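Local coordinates for protein putative NADPH:quinone oxidoreductase (Ralstonia eutropha, PDB 3IUP) that probably reduces quinones with electrons from NADPH, which it binds between the Rossmann-type domain and the rest of a probable medium-chain dehydrogenase/reductase fold, at residues Pro147-Ser152 and Glu333-Phe338; Val155-Ala160 and Gln328-Glu333; Leu161-Thr166 and Leu175-Ala180. All blocks are in the same frame, centred on the assembly; numbering follows the deposited sequence.

Overall arrangement
From the N terminus, the chain builds strands that include those of the GroES-like region, then reaches helix 147-150. Contact 1 joins this short helix to the loop after helix 320-332 and closes a loop of 180 residues. Within that loop lies contact 2, where the start of helix 155-169 packs on the end of helix 320-332, and within the loop of contact 2 lies contact 3, where the next turns of helix 155-169 rest on strand 175-177 of the parallel sheet. None of the loops cross. Contacts 1 and 2 share E333, their centres about 8 Å apart, and F338 lies against P157 and L161. Helix 155-169 thus packs on both helix 320-332 and the parallel sheet.

Contact 1 of 3, residues Pro147-Ser152 and Glu333-Phe338; sequences PADGAS and ELKTTF
D149 does most of the touching from 147-152, with its carboxylate on K335 and its backbone carbonyl over L334. K335 stretches out an extended chain and brings NZ to 3.4 Å from D149 OD2, a long salt bridge. The CE methylene, rather than NZ, lies nearest: K335 CE is 3.0 Å from D149 OD2, a tight approach that may be a detail of the model. Both ends have a further partner: D149 OD2 accepts from the backbone N of T146, and K335 NZ donates to G144 O. The second kind is packing of an aliphatic fork on a carbonyl oxygen. With CG of L334 anti to its backbone N (chi1 -174°), the fork faces D149, and L334 CG sits 3.6 Å from D149 O. The apolar touch is L334 CD2 on G150 CA, at 4.2 Å.

Water does the work of direct backbone bonds. One molecule donates to D149 O and to L334 O, 2.8 Å from each oxygen; a second donates to F338 O at 2.7 Å and only weakly to S152 O. The chain leaves helix 320-332 at E333 and folds into a type I turn to T336, E333 O taking the N-H groups of T336 and F338; T337 OG1 donates to E333 OE1 at 2.7 Å, on its anti side and somewhat out of the carboxylate plane.

The weakly bonded turn 147-150 lies against strand 34-43 through P147 and A151 while F338 leans on helix 155-169, and the contact joins the GroES-like side to the loop before strand 344-347. No direct hydrogen bond crosses; a long ion pair near the surface, one leucine, one well-placed water and a weaker one do the joining. D149 and K335 each also hold a backbone group, which probably dilutes the ion pair.

Contact 2 of 3, residues Val155-Ala160 and Gln328-Glu333; sequences VNPLTA and QRVVAE. With NDP (NADPH dihydro-nicotinamide-adenine-dinucleotide phosphate), chain C.
V330 carries the whole contact from helix 320-332, setting its two methyls against P157 and L158 on helix 155-169. Ahead of it in the segment, R329 turns instead to its own helix end: NE at 3.1 Å and NH2 at 3.2 Å both grip E333 OE1, side-on and within the guanidinium plane, while NH1 pairs with D195.

At V330 both methyls come up to the CB corner of the P157 ring, at its edge rather than over a face. V330 CG2 lies 3.5 Å from P157 CB, and V330 CG1 stands 3.7 Å from the same carbon; the two side chains cross at about a right angle. V330 CG2 also reaches L158 CD2 at 4.0 Å, so this one methyl bridges two neighbouring residues of the partner helix. E333, the first residue out of helical geometry, ends the walk.

Another side of helix 155-169 faces NADPH. N156 ND2 donates an almost straight bond (168°) to O2N of the pyrophosphate, V155 CG1 lies 3.3 Å from C5N, and T159 OG1 sits 3.0 Å from C4N, the hydride-carrying carbon. T159 OG1 spends its proton on V155 O.

The chemistry thus divides by face: a small apolar patch seats one side of the helix on helix 320-332, while amide, hydroxyl and methyl groups on another border the nicotinamide end of the cofactor.

Contact 3 of 3, residues Leu161-Thr166 and Leu175-Ala180; sequences LGMVET and LVHTAA
M163, built as selenomethionine, spans most of the gap between helix and strand, and its far end meets H177. M163 SE lies 4.3 Å from the centroid of the H177 ring, 30° off the ring normal, an oblique Met-aromatic contact. M163 CE goes a little farther along the ring and comes 3.7 Å from H177 CD2, the two side chains crossing at about a right angle. The ring itself has a polar anchor outside the contact, NE2 being hydrogen-bonded to Y286 OH.

The 161-166 part of the helix runs roughly antiparallel to strand 175-177, at 148°, with the axes 10.0 Å apart at their closest. That strand is the first of the parallel Rossmann-type sheet and lies in its interior, between strands 199-203 and 243-249; A179, just beyond it, touches NADPH.

The remaining packing is apolar. L175 has CG wedged between its backbone N and carbonyl carbon (chi1 78°), which helps bring CD1 to the helix, 4.0 Å from M163 CB and 4.5 Å from V164 CG2. Inside the helix, T166 OG1 donates to G162 O at 2.8 Å, joining T166 N from the opposite face of that carbonyl, and the same hydroxyl is bonded to NE1 of W309.

Contact 1 of 3, residues Pro147-Ser152 and Glu333-Phe338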
loop_
_atom_site.group_PDB
_atom_site.type_symbol
_atom_site.label_atom_id
_atom_site.label_comp_id
_atom_site.label_asym_id
_atom_site.label_seq_id
_atom_site.Cartn_x
_atom_site.Cartn_y
_atom_site.Cartn_z
ATOM N N PRO A 147 -30.966 -24.532 -5.758
ATOM C CA PRO A 147 -29.833 -24.217 -4.870
ATOM C C PRO A 147 -28.499 -24.041 -5.617
ATOM O O PRO A 147 -27.771 -23.094 -5.329
ATOM C CB PRO A 147 -29.799 -25.429 -3.935
ATOM C CG PRO A 147 -31.298 -25.699 -3.769
ATOM C CD PRO A 147 -31.817 -25.602 -5.184
ATOM N N ALA A 148 -28.208 -24.916 -6.582
ATOM C CA ALA A 148 -27.001 -24.733 -7.410
ATOM C C ALA A 148 -26.910 -23.345 -8.036
ATOM O O ALA A 148 -25.844 -22.696 -7.987
ATOM C CB ALA A 148 -26.895 -25.778 -8.479
ATOM N N ASP A 149 -28.020 -22.872 -8.603
ATOM C CA ASP A 149 -28.070 -21.540 -9.203
ATOM C C ASP A 149 -27.726 -20.414 -8.220
ATOM O O ASP A 149 -27.203 -19.392 -8.625
ATOM C CB ASP A 149 -29.470 -21.248 -9.842
ATOM C CG ASP A 149 -29.775 -22.132 -11.040
ATOM O OD1 ASP A 149 -28.826 -22.565 -11.748
ATOM O OD2 ASP A 149 -30.972 -22.412 -11.292
ATOM N N GLY A 150 -28.016 -20.602 -6.938
ATOM C CA GLY A 150 -27.753 -19.594 -5.923
ATOM C C GLY A 150 -26.640 -19.867 -4.953
ATOM O O GLY A 150 -26.467 -19.131 -3.994
ATOM N N ALA A 151 -25.875 -20.916 -5.199
ATOM C CA ALA A 151 -24.878 -21.402 -4.244
ATOM C C ALA A 151 -23.766 -20.386 -3.979
ATOM O O ALA A 151 -23.118 -20.422 -2.930
ATOM C CB ALA A 151 -24.285 -22.678 -4.782
ATOM N N SER A 152 -23.526 -19.558 -4.994
ATOM C CA SER A 152 -22.407 -18.626 -5.004
ATOM C C SER A 152 -22.936 -17.206 -5.074
ATOM O O SER A 152 -22.381 -16.378 -5.777
ATOM C CB SER A 152 -21.518 -18.920 -6.220
ATOM O OG SER A 152 -20.836 -20.166 -6.064
ATOM N N GLU A 333 -29.853 -10.689 -11.681
ATOM C CA GLU A 333 -28.991 -11.097 -12.796
ATOM C C GLU A 333 -28.271 -12.368 -12.421
ATOM O O GLU A 333 -27.139 -12.641 -12.881
ATOM C CB GLU A 333 -28.013 -9.972 -13.128
ATOM C CG GLU A 333 -28.724 -8.711 -13.647
ATOM C CD GLU A 333 -27.838 -7.485 -13.736
ATOM O OE1 GLU A 333 -26.591 -7.597 -13.887
ATOM O OE2 GLU A 333 -28.404 -6.367 -13.670
ATOM N N LEU A 334 -28.956 -13.178 -11.618
ATOM C CA LEU A 334 -28.342 -14.339 -11.004
ATOM C C LEU A 334 -27.830 -15.316 -12.032
ATOM O O LEU A 334 -26.755 -15.874 -11.863
ATOM C CB LEU A 334 -29.311 -15.036 -10.044
ATOM C CG LEU A 334 -28.719 -16.192 -9.238
ATOM C CD1 LEU A 334 -27.592 -15.734 -8.353
ATOM C CD2 LEU A 334 -29.828 -16.845 -8.383
ATOM N N LYS A 335 -28.595 -15.520 -13.101
ATOM C CA LYS A 335 -28.242 -16.522 -14.105
ATOM C C LYS A 335 -27.577 -15.913 -15.343
ATOM O O LYS A 335 -27.195 -16.636 -16.274
ATOM C CB LYS A 335 -29.491 -17.323 -14.500
ATOM C CG LYS A 335 -29.995 -18.321 -13.462
ATOM C CD LYS A 335 -31.167 -19.076 -14.020
ATOM C CE LYS A 335 -31.672 -20.115 -13.080
ATOM N NZ LYS A 335 -32.974 -20.689 -13.508
ATOM N N THR A 336 -27.407 -14.594 -15.356
ATOM C CA THR A 336 -26.767 -13.934 -16.471
ATOM C C THR A 336 -25.445 -13.354 -16.000
ATOM O O THR A 336 -24.451 -14.058 -15.989
ATOM C CB THR A 336 -27.707 -12.910 -17.089
ATOM O OG1 THR A 336 -28.102 -11.966 -16.099
ATOM C CG2 THR A 336 -28.949 -13.624 -17.658
ATOM N N THR A 337 -25.436 -12.106 -15.559
ATOM C CA THR A 337 -24.189 -11.460 -15.121
ATOM C C THR A 337 -23.433 -12.269 -14.050
ATOM O O THR A 337 -22.216 -12.377 -14.090
ATOM C CB THR A 337 -24.505 -10.106 -14.542
ATOM O OG1 THR A 337 -25.360 -9.410 -15.444
ATOM C CG2 THR A 337 -23.222 -9.315 -14.260
ATOM N N PHE A 338 -24.176 -12.868 -13.130
ATOM C CA PHE A 338 -23.566 -13.502 -11.971
ATOM C C PHE A 338 -23.556 -15.017 -12.056
ATOM O O PHE A 338 -23.349 -15.694 -11.049
ATOM C CB PHE A 338 -24.238 -12.963 -10.718
ATOM C CG PHE A 338 -24.031 -11.504 -10.546
ATOM C CD1 PHE A 338 -22.787 -11.006 -10.169
ATOM C CD2 PHE A 338 -25.035 -10.606 -10.825
ATOM C CE1 PHE A 338 -22.583 -9.644 -10.046
ATOM C CE2 PHE A 338 -24.825 -9.245 -10.700
ATOM C CZ PHE A 338 -23.593 -8.769 -10.314
HETATM O O HOH W 1 -26.733 -18.567 -11.279
HETATM O O HOH W 2 -22.983 -17.351 -8.986
#

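Contact 2 of 3, residues Val155-Ala160 and Gln328-Glu333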
loop_
_atom_site.group_PDB
_atom_site.type_symbol
_atom_site.label_atom_id
_atom_site.label_comp_id
_atom_site.label_asym_id
_atom_site.label_seq_id
_atom_site.Cartn_x
_atom_site.Cartn_y
_atom_site.Cartn_z
ATOM N N VAL A 155 -20.109 -14.381 -2.234
ATOM C CA VAL A 155 -18.694 -14.085 -2.169
ATOM C C VAL A 155 -18.213 -13.449 -3.502
ATOM O O VAL A 155 -17.701 -12.320 -3.544
ATOM C CB VAL A 155 -17.888 -15.355 -1.809
ATOM C CG1 VAL A 155 -16.351 -15.197 -1.955
ATOM C CG2 VAL A 155 -18.240 -15.803 -0.314
ATOM N N ASN A 156 -18.413 -14.152 -4.593
ATOM C CA ASN A 156 -17.971 -13.612 -5.897
ATOM C C ASN A 156 -18.805 -12.452 -6.443
ATOM O O ASN A 156 -18.220 -11.400 -6.842
ATOM C CB ASN A 156 -17.687 -14.720 -6.928
ATOM C CG ASN A 156 -16.424 -15.509 -6.592
ATOM O OD1 ASN A 156 -15.631 -15.115 -5.719
ATOM N ND2 ASN A 156 -16.240 -16.670 -7.268
ATOM N N PRO A 157 -20.142 -12.560 -6.416
ATOM C CA PRO A 157 -20.909 -11.451 -6.956
ATOM C C PRO A 157 -20.720 -10.124 -6.201
ATOM O O PRO A 157 -20.620 -9.062 -6.828
ATOM C CB PRO A 157 -22.358 -11.960 -6.881
ATOM C CG PRO A 157 -22.246 -13.423 -7.032
ATOM C CD PRO A 157 -20.966 -13.781 -6.262
ATOM N N LEU A 158 -20.700 -10.168 -4.873
ATOM C CA LEU A 158 -20.606 -8.937 -4.117
ATOM C C LEU A 158 -19.197 -8.395 -4.181
ATOM O O LEU A 158 -19.020 -7.192 -4.095
ATOM C CB LEU A 158 -21.052 -9.075 -2.671
ATOM C CG LEU A 158 -22.527 -9.379 -2.541
ATOM C CD1 LEU A 158 -22.884 -9.695 -1.056
ATOM C CD2 LEU A 158 -23.469 -8.283 -3.151
ATOM N N THR A 159 -18.196 -9.264 -4.297
ATOM C CA THR A 159 -16.834 -8.795 -4.442
ATOM C C THR A 159 -16.697 -8.105 -5.780
ATOM O O THR A 159 -16.085 -7.038 -5.848
ATOM C CB THR A 159 -15.833 -9.921 -4.263
ATOM O OG1 THR A 159 -15.974 -10.458 -2.935
ATOM C CG2 THR A 159 -14.384 -9.475 -4.453
ATOM N N ALA A 160 -17.245 -8.689 -6.839
ATOM C CA ALA A 160 -17.148 -8.065 -8.165
ATOM C C ALA A 160 -17.831 -6.713 -8.144
ATOM O O ALA A 160 -17.273 -5.715 -8.611
ATOM C CB ALA A 160 -17.718 -8.958 -9.245
ATOM N N GLN A 328 -29.730 -7.164 -4.263
ATOM C CA GLN A 328 -30.871 -7.156 -5.159
ATOM C C GLN A 328 -30.473 -7.251 -6.636
ATOM O O GLN A 328 -31.113 -7.953 -7.412
ATOM C CB GLN A 328 -31.693 -5.902 -4.918
ATOM C CG GLN A 328 -32.330 -5.859 -3.529
ATOM C CD GLN A 328 -33.154 -4.586 -3.319
ATOM O OE1 GLN A 328 -32.606 -3.483 -3.174
ATOM N NE2 GLN A 328 -34.473 -4.737 -3.298
ATOM N N ARG A 329 -29.391 -6.572 -7.018
ATOM C CA ARG A 329 -28.893 -6.721 -8.376
ATOM C C ARG A 329 -28.380 -8.142 -8.653
ATOM O O ARG A 329 -28.581 -8.694 -9.744
ATOM C CB ARG A 329 -27.801 -5.702 -8.697
ATOM C CG ARG A 329 -27.216 -6.009 -10.071
ATOM C CD ARG A 329 -26.359 -4.949 -10.587
ATOM N NE ARG A 329 -25.894 -5.325 -11.909
ATOM C CZ ARG A 329 -24.990 -4.637 -12.572
ATOM N NH1 ARG A 329 -24.425 -3.572 -12.002
ATOM N NH2 ARG A 329 -24.634 -5.037 -13.785
ATOM N N VAL A 330 -27.713 -8.746 -7.672
ATOM C CA VAL A 330 -27.244 -10.121 -7.840
ATOM C C VAL A 330 -28.464 -11.052 -8.122
ATOM O O VAL A 330 -28.438 -11.859 -9.052
ATOM C CB VAL A 330 -26.404 -10.622 -6.624
ATOM C CG1 VAL A 330 -26.079 -12.085 -6.777
ATOM C CG2 VAL A 330 -25.087 -9.794 -6.460
ATOM N N VAL A 331 -29.520 -10.910 -7.338
ATOM C CA VAL A 331 -30.725 -11.733 -7.536
ATOM C C VAL A 331 -31.309 -11.509 -8.934
ATOM O O VAL A 331 -31.638 -12.466 -9.630
ATOM C CB VAL A 331 -31.764 -11.524 -6.410
ATOM C CG1 VAL A 331 -33.188 -12.088 -6.837
ATOM C CG2 VAL A 331 -31.227 -12.164 -5.109
ATOM N N ALA A 332 -31.349 -10.248 -9.369
ATOM C CA ALA A 332 -31.929 -9.885 -10.646
ATOM C C ALA A 332 -31.156 -10.461 -11.835
ATOM O O ALA A 332 -31.738 -10.691 -12.875
ATOM C CB ALA A 332 -32.013 -8.344 -10.761
ATOM N N GLU A 333 -29.853 -10.689 -11.681
ATOM C CA GLU A 333 -28.991 -11.097 -12.796
ATOM C C GLU A 333 -28.271 -12.368 -12.421
ATOM O O GLU A 333 -27.139 -12.641 -12.881
ATOM C CB GLU A 333 -28.013 -9.972 -13.128
ATOM C CG GLU A 333 -28.724 -8.711 -13.647
ATOM C CD GLU A 333 -27.838 -7.485 -13.736
ATOM O OE1 GLU A 333 -26.591 -7.597 -13.887
ATOM O OE2 GLU A 333 -28.404 -6.367 -13.670
HETATM P PA NDP C . -11.519 -19.467 -9.499
HETATM O O1A NDP C . -12.733 -19.464 -10.288
HETATM O O2A NDP C . -11.101 -20.715 -8.821
HETATM O O5B NDP C . -10.337 -18.999 -10.560
HETATM C C5B NDP C . -9.025 -18.824 -10.015
HETATM C C4B NDP C . -8.152 -18.213 -11.068
HETATM O O4B NDP C . -6.904 -18.034 -10.462
HETATM C C3B NDP C . -7.970 -19.113 -12.301
HETATM O O3B NDP C . -8.140 -18.457 -13.539
HETATM C C2B NDP C . -6.495 -19.562 -12.197
HETATM O O2B NDP C . -5.836 -19.709 -13.454
HETATM C C1B NDP C . -5.896 -18.405 -11.410
HETATM N N9A NDP C . -4.698 -18.775 -10.646
HETATM C C8A NDP C . -4.608 -19.846 -9.780
HETATM N N7A NDP C . -3.396 -19.827 -9.197
HETATM C C5A NDP C . -2.693 -18.736 -9.671
HETATM C C6A NDP C . -1.405 -18.214 -9.440
HETATM N N6A NDP C . -0.489 -18.817 -8.661
HETATM N N1A NDP C . -1.018 -17.066 -10.099
HETATM C C2A NDP C . -1.838 -16.446 -10.990
HETATM N N3A NDP C . -3.097 -16.956 -11.212
HETATM C C4A NDP C . -3.517 -18.074 -10.573
HETATM O O3 NDP C . -11.460 -18.351 -8.331
HETATM P PN NDP C . -12.637 -17.446 -7.848
HETATM O O1N NDP C . -13.281 -16.701 -8.902
HETATM O O2N NDP C . -13.555 -18.177 -6.910
HETATM O O5D NDP C . -11.798 -16.388 -6.935
HETATM C C5D NDP C . -10.971 -15.409 -7.584
HETATM C C4D NDP C . -10.088 -14.720 -6.549
HETATM O O4D NDP C . -10.929 -13.785 -5.840
HETATM C C3D NDP C . -9.422 -15.638 -5.503
HETATM O O3D NDP C . -8.112 -15.205 -5.196
HETATM C C2D NDP C . -10.315 -15.421 -4.293
HETATM O O2D NDP C . -9.727 -15.715 -3.034
HETATM C C1D NDP C . -10.598 -13.926 -4.460
HETATM N N1N NDP C . -11.715 -13.437 -3.620
HETATM C C2N NDP C . -11.382 -12.582 -2.622
HETATM C C3N NDP C . -12.328 -12.078 -1.770
HETATM C C7N NDP C . -11.957 -11.019 -0.749
HETATM O O7N NDP C . -12.954 -10.660 0.153
HETATM N N7N NDP C . -10.749 -10.448 -0.652
HETATM C C4N NDP C . -13.762 -12.237 -2.096
HETATM C C5N NDP C . -14.030 -13.187 -3.236
HETATM C C6N NDP C . -12.986 -13.746 -3.963
HETATM P P2B NDP C . -4.960 -21.055 -13.804
HETATM O O1X NDP C . -5.887 -21.988 -14.594
HETATM O O2X NDP C . -4.427 -21.752 -12.555
HETATM O O3X NDP C . -3.807 -20.520 -14.667
#

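Contact 3 of 3, residues Leu161-Thr166 and Leu175-Ala180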
loop_
_atom_site.group_PDB
_atom_site.type_symbol
_atom_site.label_atom_id
_atom_site.label_comp_id
_atom_site.label_asym_id
_atom_site.label_seq_id
_atom_site.Cartn_x
_atom_site.Cartn_y
_atom_site.Cartn_z
ATOM N N LEU A 161 -19.038 -6.663 -7.603
ATOM C CA LEU A 161 -19.703 -5.377 -7.463
ATOM C C LEU A 161 -18.918 -4.445 -6.547
ATOM O O LEU A 161 -18.862 -3.223 -6.788
ATOM C CB LEU A 161 -21.130 -5.575 -6.934
ATOM C CG LEU A 161 -22.065 -6.206 -7.955
ATOM C CD1 LEU A 161 -23.322 -6.669 -7.228
ATOM C CD2 LEU A 161 -22.389 -5.227 -9.105
ATOM N N GLY A 162 -18.326 -4.970 -5.502
ATOM C CA GLY A 162 -17.548 -4.159 -4.605
ATOM C C GLY A 162 -16.304 -3.542 -5.191
ATOM O O GLY A 162 -15.876 -2.475 -4.767
HETATM N N MSE A 163 -15.716 -4.215 -6.168
HETATM C CA MSE A 163 -14.583 -3.613 -6.922
HETATM C C MSE A 163 -15.044 -2.367 -7.649
HETATM O O MSE A 163 -14.371 -1.353 -7.606
HETATM C CB MSE A 163 -14.012 -4.632 -7.917
HETATM C CG MSE A 163 -13.411 -5.729 -7.220
HETATM SE SE MSE A 163 -12.770 -7.015 -8.594
HETATM C CE MSE A 163 -11.950 -8.118 -7.409
ATOM N N VAL A 164 -16.176 -2.454 -8.336
ATOM C CA VAL A 164 -16.736 -1.301 -9.019
ATOM C C VAL A 164 -17.153 -0.192 -8.033
ATOM O O VAL A 164 -16.841 0.998 -8.231
ATOM C CB VAL A 164 -17.871 -1.685 -9.947
ATOM C CG1 VAL A 164 -18.511 -0.428 -10.551
ATOM C CG2 VAL A 164 -17.328 -2.641 -11.032
ATOM N N GLU A 165 -17.760 -0.609 -6.937
ATOM C CA GLU A 165 -18.109 0.337 -5.860
ATOM C C GLU A 165 -16.888 1.071 -5.275
ATOM O O GLU A 165 -16.907 2.285 -5.137
ATOM C CB GLU A 165 -18.891 -0.378 -4.769
ATOM C CG GLU A 165 -19.574 0.603 -3.770
ATOM C CD GLU A 165 -20.971 1.020 -4.250
ATOM O OE1 GLU A 165 -21.365 0.705 -5.383
ATOM O OE2 GLU A 165 -21.671 1.684 -3.464
ATOM N N THR A 166 -15.841 0.335 -4.942
ATOM C CA THR A 166 -14.603 0.883 -4.482
ATOM C C THR A 166 -13.954 1.820 -5.487
ATOM O O THR A 166 -13.515 2.862 -5.102
ATOM C CB THR A 166 -13.579 -0.236 -4.125
ATOM O OG1 THR A 166 -14.122 -1.098 -3.106
ATOM C CG2 THR A 166 -12.300 0.336 -3.586
ATOM N N LEU A 175 -10.998 0.360 -14.130
ATOM C CA LEU A 175 -10.248 -0.547 -13.310
ATOM C C LEU A 175 -9.526 -1.676 -14.054
ATOM O O LEU A 175 -9.778 -1.976 -15.218
ATOM C CB LEU A 175 -11.137 -1.110 -12.173
ATOM C CG LEU A 175 -12.086 -2.198 -12.542
ATOM C CD1 LEU A 175 -12.866 -2.750 -11.303
ATOM C CD2 LEU A 175 -13.046 -1.760 -13.591
ATOM N N VAL A 176 -8.585 -2.250 -13.348
ATOM C CA VAL A 176 -7.821 -3.414 -13.733
ATOM C C VAL A 176 -8.140 -4.583 -12.809
ATOM O O VAL A 176 -8.245 -4.418 -11.562
ATOM C CB VAL A 176 -6.372 -3.091 -13.646
ATOM C CG1 VAL A 176 -5.434 -4.330 -14.122
ATOM C CG2 VAL A 176 -6.055 -1.778 -14.434
ATOM N N HIS A 177 -8.204 -5.796 -13.373
ATOM C CA HIS A 177 -8.448 -6.989 -12.582
ATOM C C HIS A 177 -7.540 -8.126 -13.064
ATOM O O HIS A 177 -7.470 -8.378 -14.254
ATOM C CB HIS A 177 -9.920 -7.385 -12.637
ATOM C CG HIS A 177 -10.257 -8.554 -11.778
ATOM N ND1 HIS A 177 -10.896 -9.668 -12.263
ATOM C CD2 HIS A 177 -9.945 -8.828 -10.486
ATOM C CE1 HIS A 177 -11.018 -10.553 -11.287
ATOM N NE2 HIS A 177 -10.427 -10.085 -10.207
ATOM N N THR A 178 -6.857 -8.780 -12.145
ATOM C CA THR A 178 -5.948 -9.879 -12.460
ATOM C C THR A 178 -6.606 -11.249 -12.190
ATOM O O THR A 178 -7.671 -11.349 -11.587
ATOM C CB THR A 178 -4.615 -9.786 -11.756
ATOM O OG1 THR A 178 -4.761 -10.152 -10.365
ATOM C CG2 THR A 178 -4.008 -8.359 -11.868
ATOM N N ALA A 179 -5.921 -12.296 -12.640
ATOM C CA ALA A 179 -6.465 -13.659 -12.674
ATOM C C ALA A 179 -7.899 -13.602 -13.223
ATOM O O ALA A 179 -8.800 -14.258 -12.719
ATOM C CB ALA A 179 -6.383 -14.312 -11.287
ATOM N N ALA A 180 -8.060 -12.847 -14.312
ATOM C CA ALA A 180 -9.363 -12.367 -14.780
ATOM C C ALA A 180 -10.252 -13.490 -15.363
ATOM O O ALA A 180 -11.444 -13.309 -15.519
ATOM C CB ALA A 180 -9.229 -11.265 -15.770
#